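Local coordinates for DUF3247 family protein (Xanthomonas campestris pv. campestris, PDB 2E12) that is of unknown function but adopts a novel variant of the Sm-like motif, a small, strongly bent beta fold, at residues A[30-36]-A[85-91]; A[41-46]-A[67-71]. The contacts are given in a common frame with arbitrary orientation. Residue numbers count along the deposited sequence, not the author numbering.

Overall arrangement
Both contacts are antiparallel strand pairings, together showing how a bent Sm-like fold is built from two small sheets. Contact 1 pairs strand 30-35, central in one sheet, with 86-91, an outermost strand within this chain; contact 2 joins strands 44-55 and 61-70 of the other, at the corner where the chain leaves the first. Contact 1 mixes four buried with five exposed residues; contact 2 has three buried and none exposed. Val31-Gly43 and Ile33-Ile41 backbone pairing and Ile33-Leu67 packing link them around one interior. Contact 1 carries Glu34 and His90 on its outward face and closes with an Asp36-Arg85 salt bridge beyond the strand ends; contact 2 has an Arg68-Asp70 salt bridge within one strand.

Contact 1 of 2, residues A[30-36]-A[85-91]; sequences RVRIELD and RIVAVHP
Ile33 lays its CG2 against Ile86 CG1 (3.7 Å; both residues chi1 m, chi2 t) on the buried side of an antiparallel strand pair of the Sm-like fold, broken by a classic beta bulge. The axes of 30-35 and 86-91 approach to 4.5 Å at 158°. Arg32-His90 is a hydrogen-bonded pair (Arg32 N to His90 O 3.0 Å, His90 N to Arg32 O 3.1 Å), Ile33-Val89 a non-hydrogen-bonded one, and Glu34-Ala88 hydrogen-bonded again (Glu34 N to Ala88 O 2.8 Å). Val87 and Ala88 then both face Glu34, whose O accepts bonds from Val87 N (2.6 Å) and Ala88 N (3.3 Å); Val87, at phi/psi -116/-26, is the extra residue, and the register shifts to Leu35-Ile86. Val31, Ile33 and Val89 face inward, where Trp21 of helix 12-23 packs on Ile86 and Val89. Past the bulge, Asp36 N bonds Arg85 O (2.7 Å), while chi1 p brings Asp36 OD2 2.9 Å from Arg85 NH2, a salt bridge well out of the guanidinium plane.

Contact 2 of 2, residues A[41-46]-A[67-71]; sequences IAGTVA and LRIDH
Ile41 is extended, with chi1 and chi2 both t; its CA-to-CB bond points toward 67-71 and CD1 lies 4.1 Å from Ile69 CB. Ala42 turns its CB away, but its O lies 3.2 Å from His71 CD2, near the imidazole plane at the ring edge. In this Sm-like fold the chain turns the corner between its two sheets at Gly43, whose phi/psi of 162/-157 would jam a CB against the preceding carbonyl; such an atom would also clash with Ile69 CG2 and Asp70 O. Ile69 (chi1 m, chi2 m) fills the corner, with CG2 3.7 Å from Gly43 CA and CD1 4.1 Å from Val45 CA.

Beyond the corner the backbone enters an antiparallel ladder, the pairing of hairpin strands 44-55 and 61-70. Thr44 and Asp70 form a hydrogen-bonded pair: Thr44 N to Asp70 O is 2.9 Å and Asp70 N to Thr44 O 3.0 Å. Val45 and Ile69 follow as a non-hydrogen-bonded pair, CA atoms 4.9 Å apart. Val45, chi1 t, reaches Leu67 CD1 with CG1 (4.1 Å); Leu25 packs on Val45 and Leu67. At Ala46 the backbone turns to phi/psi -59/-46, yet its N still bonds Arg68 O at 3.0 Å. Ala46 CB rests over one face of the Arg68 guanidinium, 3.2 Å from NE, and 3.3 Å from Asp70 OD2.

Arg68 NE and NH2 donate to Asp70 OD1 and OD2, each at 2.8 Å. This ion pair lies within one strand, so the segments are joined by main-chain hydrogen bonds, apolar packing and the contact of Ala46 CB with the pair, with no salt bridge between them.

Contact 1 of 2, residues A[30-36]-A[85-91]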
# COMPACT_ATOMS: atom_id res chain seq x y z
N ARG A 30 4.69 -17.56 -9.05
CA ARG A 30 6.06 -17.46 -9.55
C ARG A 30 6.35 -16.00 -9.86
O ARG A 30 5.61 -15.36 -10.61
CB ARG A 30 6.22 -18.31 -10.81
CG ARG A 30 6.29 -19.81 -10.53
CD ARG A 30 6.19 -20.60 -11.82
NE ARG A 30 7.31 -20.38 -12.72
CZ ARG A 30 7.23 -20.51 -14.04
NH1 ARG A 30 6.08 -20.87 -14.59
NH2 ARG A 30 8.29 -20.29 -14.80
N VAL A 31 7.42 -15.48 -9.27
CA VAL A 31 7.76 -14.08 -9.48
C VAL A 31 9.26 -13.86 -9.50
O VAL A 31 10.05 -14.75 -9.17
CB VAL A 31 7.16 -13.21 -8.36
CG1 VAL A 31 5.66 -13.39 -8.29
CG2 VAL A 31 7.79 -13.59 -7.02
N ARG A 32 9.65 -12.66 -9.91
CA ARG A 32 11.05 -12.27 -9.93
C ARG A 32 11.02 -11.04 -9.04
O ARG A 32 10.16 -10.18 -9.20
CB ARG A 32 11.51 -11.88 -11.34
CG ARG A 32 12.98 -12.14 -11.61
CD ARG A 32 13.23 -12.23 -13.12
NE ARG A 32 12.55 -11.17 -13.86
CZ ARG A 32 12.81 -9.87 -13.73
NH1 ARG A 32 13.75 -9.46 -12.88
NH2 ARG A 32 12.13 -8.98 -14.43
N ILE A 33 11.95 -10.98 -8.10
CA ILE A 33 12.00 -9.88 -7.14
C ILE A 33 13.23 -9.00 -7.23
O ILE A 33 14.34 -9.49 -7.42
CB ILE A 33 11.94 -10.46 -5.71
CG1 ILE A 33 10.70 -11.36 -5.58
CG2 ILE A 33 11.91 -9.33 -4.68
CD1 ILE A 33 10.64 -12.13 -4.28
N GLU A 34 13.03 -7.69 -7.10
CA GLU A 34 14.13 -6.73 -7.11
C GLU A 34 14.40 -6.34 -5.65
O GLU A 34 13.49 -5.89 -4.95
CB GLU A 34 13.77 -5.48 -7.93
CG GLU A 34 13.59 -5.73 -9.42
CD GLU A 34 13.57 -4.44 -10.23
OE1 GLU A 34 13.29 -4.49 -11.45
OE2 GLU A 34 13.83 -3.36 -9.65
N LEU A 35 15.65 -6.51 -5.21
CA LEU A 35 16.07 -6.20 -3.84
C LEU A 35 16.89 -4.91 -3.79
O LEU A 35 17.54 -4.55 -4.77
CB LEU A 35 16.91 -7.36 -3.29
CG LEU A 35 16.22 -8.72 -3.18
CD1 LEU A 35 17.26 -9.81 -3.03
CD2 LEU A 35 15.25 -8.72 -2.01
N ASP A 36 16.89 -4.24 -2.64
CA ASP A 36 17.62 -2.97 -2.48
C ASP A 36 19.15 -3.02 -2.45
O ASP A 36 19.80 -2.00 -2.25
CB ASP A 36 17.11 -2.22 -1.23
CG ASP A 36 17.45 -2.93 0.07
OD1 ASP A 36 18.17 -3.94 0.04
OD2 ASP A 36 17.00 -2.46 1.13
N ARG A 85 13.55 -5.36 2.29
CA ARG A 85 14.63 -5.29 1.31
C ARG A 85 14.13 -5.26 -0.13
O ARG A 85 14.91 -5.08 -1.07
CB ARG A 85 15.56 -6.50 1.49
CG ARG A 85 16.02 -6.74 2.93
CD ARG A 85 17.06 -5.72 3.42
NE ARG A 85 16.53 -4.36 3.51
CZ ARG A 85 17.23 -3.31 3.93
NH1 ARG A 85 18.50 -3.46 4.30
NH2 ARG A 85 16.67 -2.11 3.99
N ILE A 86 12.82 -5.43 -0.32
CA ILE A 86 12.23 -5.45 -1.66
C ILE A 86 11.96 -4.09 -2.29
O ILE A 86 11.46 -3.19 -1.63
CB ILE A 86 10.91 -6.25 -1.67
CG1 ILE A 86 11.23 -7.72 -1.40
CG2 ILE A 86 10.17 -6.03 -3.01
CD1 ILE A 86 10.02 -8.62 -1.23
N VAL A 87 12.27 -3.99 -3.58
CA VAL A 87 12.08 -2.77 -4.36
C VAL A 87 11.06 -2.95 -5.49
O VAL A 87 10.42 -1.99 -5.93
CB VAL A 87 13.43 -2.33 -4.98
CG1 VAL A 87 13.27 -1.01 -5.71
CG2 VAL A 87 14.47 -2.21 -3.89
N ALA A 88 10.89 -4.18 -5.95
CA ALA A 88 9.94 -4.45 -7.02
C ALA A 88 9.59 -5.94 -7.09
O ALA A 88 10.39 -6.79 -6.73
CB ALA A 88 10.51 -3.99 -8.36
N VAL A 89 8.38 -6.23 -7.56
CA VAL A 89 7.91 -7.60 -7.70
C VAL A 89 7.15 -7.72 -9.01
O VAL A 89 6.12 -7.07 -9.19
CB VAL A 89 6.96 -8.00 -6.56
CG1 VAL A 89 6.42 -9.41 -6.80
CG2 VAL A 89 7.68 -7.93 -5.21
N HIS A 90 7.65 -8.55 -9.93
CA HIS A 90 6.99 -8.74 -11.22
C HIS A 90 6.63 -10.21 -11.44
O HIS A 90 7.40 -11.10 -11.10
CB HIS A 90 7.88 -8.19 -12.33
CG HIS A 90 8.08 -6.71 -12.27
ND1 HIS A 90 7.05 -5.82 -12.50
CD2 HIS A 90 9.16 -5.96 -11.95
CE1 HIS A 90 7.49 -4.59 -12.32
NE2 HIS A 90 8.77 -4.64 -11.99
N PRO A 91 5.45 -10.47 -12.01
CA PRO A 91 4.99 -11.84 -12.27
C PRO A 91 5.60 -12.48 -13.52
O PRO A 91 6.31 -11.81 -14.26
CB PRO A 91 3.49 -11.65 -12.42
CG PRO A 91 3.44 -10.35 -13.19
CD PRO A 91 4.45 -9.49 -12.46

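Contact 2 of 2, residues A[41-46]-A[67-71]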
# COMPACT_ATOMS: atom_id res chain seq x y z
N ILE A 41 16.10 -12.19 -6.85
CA ILE A 41 15.85 -13.61 -6.69
C ILE A 41 14.56 -13.96 -7.41
O ILE A 41 13.61 -13.18 -7.42
CB ILE A 41 15.73 -14.00 -5.19
CG1 ILE A 41 15.49 -15.50 -5.07
CG2 ILE A 41 14.59 -13.22 -4.54
CD1 ILE A 41 15.58 -16.04 -3.65
N ALA A 42 14.53 -15.13 -8.02
CA ALA A 42 13.34 -15.57 -8.73
C ALA A 42 12.98 -16.96 -8.24
O ALA A 42 13.86 -17.73 -7.87
CB ALA A 42 13.61 -15.61 -10.21
N GLY A 43 11.69 -17.26 -8.22
CA GLY A 43 11.26 -18.56 -7.77
C GLY A 43 9.81 -18.61 -7.40
O GLY A 43 9.01 -17.78 -7.86
N THR A 44 9.46 -19.57 -6.55
CA THR A 44 8.08 -19.70 -6.13
C THR A 44 7.87 -19.28 -4.68
O THR A 44 8.64 -19.67 -3.79
CB THR A 44 7.58 -21.15 -6.30
OG1 THR A 44 7.97 -21.66 -7.58
CG2 THR A 44 6.05 -21.20 -6.22
N VAL A 45 6.86 -18.46 -4.45
CA VAL A 45 6.49 -18.01 -3.11
C VAL A 45 6.02 -19.27 -2.37
O VAL A 45 4.97 -19.81 -2.69
CB VAL A 45 5.30 -17.03 -3.15
CG1 VAL A 45 4.93 -16.58 -1.72
CG2 VAL A 45 5.64 -15.82 -4.02
N ALA A 46 6.79 -19.72 -1.38
CA ALA A 46 6.43 -20.93 -0.64
C ALA A 46 5.07 -20.81 0.06
O ALA A 46 4.25 -21.71 -0.01
CB ALA A 46 7.51 -21.26 0.40
N LEU A 67 9.80 -13.65 4.03
CA LEU A 67 9.40 -14.33 2.80
C LEU A 67 10.31 -15.51 2.51
O LEU A 67 11.54 -15.41 2.63
CB LEU A 67 9.48 -13.35 1.63
CG LEU A 67 9.25 -13.83 0.19
CD1 LEU A 67 7.81 -14.23 -0.00
CD2 LEU A 67 9.60 -12.70 -0.77
N ARG A 68 9.70 -16.63 2.14
CA ARG A 68 10.43 -17.85 1.80
C ARG A 68 10.17 -18.13 0.32
O ARG A 68 9.02 -18.14 -0.13
CB ARG A 68 9.93 -19.04 2.63
CG ARG A 68 10.64 -20.35 2.32
CD ARG A 68 9.95 -21.53 3.02
NE ARG A 68 9.82 -22.68 2.15
CZ ARG A 68 9.11 -23.77 2.43
NH1 ARG A 68 8.45 -23.87 3.58
NH2 ARG A 68 9.04 -24.75 1.54
N ILE A 69 11.25 -18.33 -0.44
CA ILE A 69 11.15 -18.61 -1.86
C ILE A 69 11.82 -19.96 -2.07
O ILE A 69 12.90 -20.20 -1.55
CB ILE A 69 11.93 -17.56 -2.70
CG1 ILE A 69 11.47 -16.16 -2.33
CG2 ILE A 69 11.72 -17.80 -4.20
CD1 ILE A 69 9.98 -15.96 -2.52
N ASP A 70 11.17 -20.84 -2.82
CA ASP A 70 11.75 -22.14 -3.13
C ASP A 70 11.86 -22.22 -4.63
O ASP A 70 11.33 -21.38 -5.36
CB ASP A 70 10.86 -23.30 -2.69
CG ASP A 70 10.30 -23.16 -1.30
OD1 ASP A 70 10.93 -22.51 -0.44
OD2 ASP A 70 9.20 -23.72 -1.08
N HIS A 71 12.56 -23.23 -5.11
CA HIS A 71 12.68 -23.46 -6.54
C HIS A 71 13.19 -24.85 -6.82
O HIS A 71 13.04 -25.76 -5.99
CB HIS A 71 13.57 -22.43 -7.27
CG HIS A 71 14.51 -21.66 -6.39
ND1 HIS A 71 15.04 -22.17 -5.22
CD2 HIS A 71 15.05 -20.43 -6.54
CE1 HIS A 71 15.86 -21.28 -4.69
NE2 HIS A 71 15.88 -20.21 -5.47